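Local coordinates for Lin1840 protein (Listeria innocua serovar 6a, PDB 4ZOC) that probably hydrolyses terminal non-reducing beta-D-glucosyl residues, releasing beta-D-glucose, and takes part in beta-1,2-glucan metabolism, at residues 373-385 with 515-527. The protein carries 2 engineered substitutions. Residues are numbered along the deposited sequence; the frame is centred on the assembly and turned at random.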
loop_
_atom_site.group_PDB
_atom_site.type_symbol
_atom_site.label_atom_id
_atom_site.label_comp_id
_atom_site.label_asym_id
_atom_site.label_seq_id
_atom_site.Cartn_x
_atom_site.Cartn_y
_atom_site.Cartn_z
ATOM N N GLU A 373 15.204 26.098 12.875
ATOM C CA GLU A 373 15.255 24.759 13.568
ATOM C C GLU A 373 14.804 23.582 12.693
ATOM O O GLU A 373 15.228 22.450 12.912
ATOM C CB GLU A 373 14.347 24.713 14.826
ATOM C CG GLU A 373 14.804 25.653 15.935
ATOM C CD GLU A 373 16.036 25.170 16.636
ATOM O OE1 GLU A 373 16.215 23.937 16.774
ATOM O OE2 GLU A 373 16.842 26.040 16.999
ATOM N N SER A 374 13.982 23.870 11.712
ATOM C CA SER A 374 13.188 22.891 10.952
ATOM C C SER A 374 13.756 22.538 9.561
ATOM O O SER A 374 13.475 21.468 9.011
ATOM C CB SER A 374 11.801 23.461 10.734
ATOM O OG SER A 374 11.139 23.616 11.952
ATOM N N ALA A 375 14.558 23.419 9.013
ATOM C CA ALA A 375 15.195 23.162 7.700
ATOM C C ALA A 375 16.188 22.005 7.839
ATOM O O ALA A 375 16.788 21.810 8.934
ATOM C CB ALA A 375 15.899 24.376 7.185
ATOM N N VAL A 376 16.431 21.300 6.734
ATOM C CA VAL A 376 17.293 20.103 6.769
ATOM C C VAL A 376 18.323 20.220 5.683
ATOM O O VAL A 376 18.031 20.354 4.509
ATOM C CB VAL A 376 16.552 18.772 6.595
ATOM C CG1 VAL A 376 17.533 17.610 6.731
ATOM C CG2 VAL A 376 15.401 18.667 7.568
ATOM N N LEU A 377 19.559 20.291 6.129
ATOM C CA LEU A 377 20.671 20.315 5.194
ATOM C C LEU A 377 20.925 18.937 4.720
ATOM O O LEU A 377 21.293 18.061 5.507
ATOM C CB LEU A 377 21.935 20.914 5.860
ATOM C CG LEU A 377 23.144 21.095 4.884
ATOM C CD1 LEU A 377 22.916 22.080 3.729
ATOM C CD2 LEU A 377 24.401 21.489 5.674
ATOM N N LEU A 378 20.743 18.708 3.438
ATOM C CA LEU A 378 20.793 17.309 2.892
ATOM C C LEU A 378 22.111 16.975 2.193
ATOM O O LEU A 378 22.589 15.793 2.206
ATOM C CB LEU A 378 19.638 17.124 1.918
ATOM C CG LEU A 378 18.227 17.132 2.515
ATOM C CD1 LEU A 378 17.232 17.016 1.410
ATOM C CD2 LEU A 378 18.135 16.017 3.535
ATOM N N GLU A 379 22.718 17.983 1.588
ATOM C CA GLU A 379 24.073 17.879 0.923
ATOM C C GLU A 379 24.856 19.162 1.155
ATOM O O GLU A 379 24.275 20.258 1.177
ATOM C CB GLU A 379 24.026 17.642 -0.616
ATOM C CG GLU A 379 23.281 16.382 -1.063
ATOM C CD GLU A 379 23.956 15.071 -0.693
ATOM O OE1 GLU A 379 25.181 15.076 -0.338
ATOM O OE2 GLU A 379 23.217 14.054 -0.794
ATOM N N ASN A 380 26.165 19.024 1.293
ATOM C CA ASN A 380 27.073 20.199 1.337
ATOM C C ASN A 380 28.435 19.669 1.044
ATOM O O ASN A 380 29.224 19.354 1.946
ATOM C CB ASN A 380 27.038 20.841 2.693
ATOM C CG ASN A 380 27.785 22.172 2.746
ATOM O OD1 ASN A 380 28.024 22.802 1.734
ATOM N ND2 ASN A 380 28.148 22.574 3.935
ATOM N N LYS A 381 28.647 19.524 -0.237
ATOM C CA LYS A 381 29.912 18.990 -0.819
ATOM C C LYS A 381 30.980 20.090 -0.797
ATOM O O LYS A 381 30.738 21.229 -1.182
ATOM C CB LYS A 381 29.608 18.471 -2.207
ATOM C CG LYS A 381 28.549 17.340 -2.160
ATOM C CD LYS A 381 28.283 16.712 -3.535
ATOM C CE LYS A 381 26.790 16.661 -3.880
ATOM N NZ LYS A 381 26.627 16.406 -5.348
ATOM N N SER A 382 32.148 19.778 -0.290
ATOM C CA SER A 382 33.263 20.742 -0.365
ATOM C C SER A 382 33.099 22.023 0.456
ATOM O O SER A 382 33.770 23.005 0.200
ATOM C CB SER A 382 33.524 21.121 -1.839
ATOM O OG SER A 382 33.948 19.972 -2.534
ATOM N N ARG A 383 32.254 21.985 1.479
ATOM C CA ARG A 383 32.059 23.114 2.374
ATOM C C ARG A 383 31.672 24.356 1.607
ATOM O O ARG A 383 32.100 25.470 1.953
ATOM C CB ARG A 383 33.308 23.324 3.268
ATOM C CG ARG A 383 33.498 22.222 4.316
ATOM C CD ARG A 383 34.533 22.584 5.370
ATOM N NE ARG A 383 34.353 21.760 6.577
ATOM C CZ ARG A 383 34.689 20.473 6.675
ATOM N NH1 ARG A 383 35.243 19.823 5.651
ATOM N NH2 ARG A 383 34.474 19.832 7.804
ATOM N N LEU A 384 30.880 24.167 0.540
ATOM C CA LEU A 384 30.258 25.317 -0.150
ATOM C C LEU A 384 29.499 26.265 0.840
ATOM O O LEU A 384 29.720 27.487 0.904
ATOM C CB LEU A 384 29.273 24.878 -1.252
ATOM C CG LEU A 384 28.558 26.036 -2.010
ATOM C CD1 LEU A 384 29.532 27.023 -2.597
ATOM C CD2 LEU A 384 27.689 25.554 -3.151
ATOM N N LEU A 385 28.623 25.687 1.621
ATOM C CA LEU A 385 27.999 26.391 2.739
ATOM C C LEU A 385 28.769 26.307 4.027
ATOM O O LEU A 385 29.336 25.244 4.348
ATOM C CB LEU A 385 26.571 25.804 3.020
ATOM C CG LEU A 385 25.687 25.827 1.771
ATOM C CD1 LEU A 385 24.336 25.241 2.166
ATOM C CD2 LEU A 385 25.550 27.222 1.239
ATOM N N LEU A 515 18.477 16.152 -8.123
ATOM C CA LEU A 515 18.884 17.457 -7.637
ATOM C C LEU A 515 20.175 17.370 -6.871
ATOM O O LEU A 515 21.053 18.169 -7.074
ATOM C CB LEU A 515 17.760 18.059 -6.783
ATOM C CG LEU A 515 16.419 18.179 -7.503
ATOM C CD1 LEU A 515 15.353 18.722 -6.580
ATOM C CD2 LEU A 515 16.422 18.980 -8.782
ATOM N N ALA A 516 20.278 16.375 -5.986
ATOM C CA ALA A 516 21.485 16.185 -5.198
ATOM C C ALA A 516 22.675 15.971 -6.113
ATOM O O ALA A 516 23.781 16.465 -5.846
ATOM C CB ALA A 516 21.347 14.990 -4.291
ATOM N N GLU A 517 22.449 15.205 -7.157
ATOM C CA GLU A 517 23.540 14.961 -8.148
ATOM C C GLU A 517 23.895 16.157 -9.098
ATOM O O GLU A 517 24.927 16.126 -9.769
ATOM C CB GLU A 517 23.227 13.690 -8.934
ATOM C CG GLU A 517 23.356 12.466 -8.006
ATOM C CD GLU A 517 23.021 11.123 -8.625
ATOM O OE1 GLU A 517 22.688 11.088 -9.849
ATOM O OE2 GLU A 517 23.072 10.108 -7.828
ATOM N N SER A 518 23.022 17.134 -9.238
ATOM C CA SER A 518 23.194 18.235 -10.132
ATOM C C SER A 518 23.666 19.495 -9.360
ATOM O O SER A 518 23.774 20.592 -9.951
ATOM C CB SER A 518 21.846 18.559 -10.755
ATOM O OG SER A 518 21.467 17.749 -11.893
ATOM N N SER A 519 23.931 19.374 -8.063
ATOM C CA SER A 519 24.301 20.543 -7.254
ATOM C C SER A 519 25.377 20.154 -6.239
ATOM O O SER A 519 25.624 18.962 -6.022
ATOM C CB SER A 519 23.066 21.102 -6.519
ATOM O OG SER A 519 22.484 20.148 -5.617
ATOM N N ASP A 520 25.998 21.153 -5.616
ATOM C CA ASP A 520 26.984 20.954 -4.608
ATOM C C ASP A 520 26.425 20.951 -3.214
ATOM O O ASP A 520 27.003 20.372 -2.333
ATOM C CB ASP A 520 28.058 22.053 -4.716
ATOM C CG ASP A 520 28.716 22.060 -6.099
ATOM O OD1 ASP A 520 29.426 21.136 -6.364
ATOM O OD2 ASP A 520 28.405 22.819 -6.998
ATOM N N ALA A 521 25.320 21.657 -3.004
ATOM C CA ALA A 521 24.604 21.684 -1.755
ATOM C C ALA A 521 23.128 21.701 -1.968
ATOM O O ALA A 521 22.595 22.114 -3.033
ATOM C CB ALA A 521 25.004 22.884 -0.841
ATOM N N LEU A 522 22.444 21.148 -0.993
ATOM C CA LEU A 522 20.958 20.908 -1.086
ATOM C C LEU A 522 20.350 21.118 0.302
ATOM O O LEU A 522 20.718 20.461 1.266
ATOM C CB LEU A 522 20.607 19.496 -1.612
ATOM C CG LEU A 522 19.148 19.125 -1.515
ATOM C CD1 LEU A 522 18.366 20.049 -2.409
ATOM C CD2 LEU A 522 18.959 17.671 -2.008
ATOM N N LEU A 523 19.540 22.168 0.391
ATOM C CA LEU A 523 18.923 22.639 1.641
ATOM C C LEU A 523 17.379 22.581 1.518
ATOM O O LEU A 523 16.751 23.222 0.649
ATOM C CB LEU A 523 19.401 24.054 1.946
ATOM C CG LEU A 523 18.890 24.688 3.304
ATOM C CD1 LEU A 523 19.312 23.860 4.501
ATOM C CD2 LEU A 523 19.279 26.170 3.396
ATOM N N GLU A 524 16.798 21.748 2.366
ATOM C CA GLU A 524 15.373 21.520 2.415
ATOM C C GLU A 524 14.730 22.479 3.395
ATOM O O GLU A 524 14.902 22.355 4.620
ATOM C CB GLU A 524 15.115 20.052 2.779
ATOM C CG GLU A 524 13.634 19.745 3.116
ATOM C CD GLU A 524 12.712 19.868 1.928
ATOM O OE1 GLU A 524 12.353 21.047 1.570
ATOM O OE2 GLU A 524 12.384 18.812 1.346
ATOM N N LEU A 525 14.074 23.483 2.852
ATOM C CA LEU A 525 13.413 24.541 3.668
ATOM C C LEU A 525 11.977 24.241 3.941
ATOM O O LEU A 525 11.377 24.971 4.757
ATOM C CB LEU A 525 13.444 25.909 2.977
ATOM C CG LEU A 525 14.883 26.342 3.102
ATOM C CD1 LEU A 525 15.543 26.722 1.824
ATOM C CD2 LEU A 525 15.353 27.040 4.317
ATOM N N TRP A 526 11.416 23.217 3.269
ATOM C CA TRP A 526 9.969 22.929 3.316
ATOM C C TRP A 526 9.206 24.245 2.966
ATOM O O TRP A 526 9.560 24.952 2.015
ATOM C CB TRP A 526 9.582 22.381 4.664
ATOM C CG TRP A 526 10.296 21.091 5.019
ATOM C CD1 TRP A 526 11.241 20.901 5.985
ATOM C CD2 TRP A 526 9.995 19.793 4.492
ATOM N NE1 TRP A 526 11.576 19.541 6.057
ATOM C CE2 TRP A 526 10.798 18.846 5.179
ATOM C CE3 TRP A 526 9.087 19.324 3.532
ATOM C CZ2 TRP A 526 10.766 17.441 4.861
ATOM C CZ3 TRP A 526 9.029 17.933 3.271
ATOM C CH2 TRP A 526 9.867 17.026 3.941
ATOM N N PHE A 527 8.159 24.587 3.686
ATOM C CA PHE A 527 7.648 25.970 3.616
ATOM C C PHE A 527 7.813 26.580 5.002
ATOM O O PHE A 527 7.196 26.164 5.952
ATOM C CB PHE A 527 6.205 25.977 3.153
ATOM C CG PHE A 527 6.016 25.541 1.737
ATOM C CD1 PHE A 527 6.683 26.164 0.679
ATOM C CD2 PHE A 527 5.162 24.457 1.437
ATOM C CE1 PHE A 527 6.395 25.838 -0.635
ATOM C CE2 PHE A 527 4.914 24.127 0.161
ATOM C CZ PHE A 527 5.521 24.802 -0.889
#
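Ser374, ahead of strand 376-380, meets Trp526, which follows strand 521-524; the two strands pair antiparallel at the edge of the mixed sheet of the glycosyl hydrolase family 3 C-terminal domain. The carbonyl O of Ser374 lies at the edge of the indole, 3.8 Å from Trp526 CD1, while Glu524 CG sits over one face of that ring, 3.5 Å above its plane and toward the rim. Val376 and Glu524 then form a hydrogen-bonded pair, with Val376 N 2.8 Å from Glu524 O. Next along the strand, Leu377 crosses Leu523 at about a right angle, on the side where helix 532-541 packs against Leu523.

A classic beta bulge follows: Leu378 and Glu379 both face Leu522, whose single carbonyl O accepts from Leu378 N at 2.8 Å and from Glu379 N at 3.2 Å. Leu378 CD1 rests on Leu522 CD2, and Glu379 CG lies against Ala516 CB, its carboxylate hydrogen-bonded to Tyr596. Asn380 clamps the following turn through its amide, which bonds both N and O of Leu385; Leu385 CD1 in turn packs on Ala521 CB. Lys381 reaches across to helix 513-517 and the loop after it, a bend at chi3 (-129°) turning its end so that NZ donates to Ala516 O at 2.9 Å and Ser519 O at 2.8 Å.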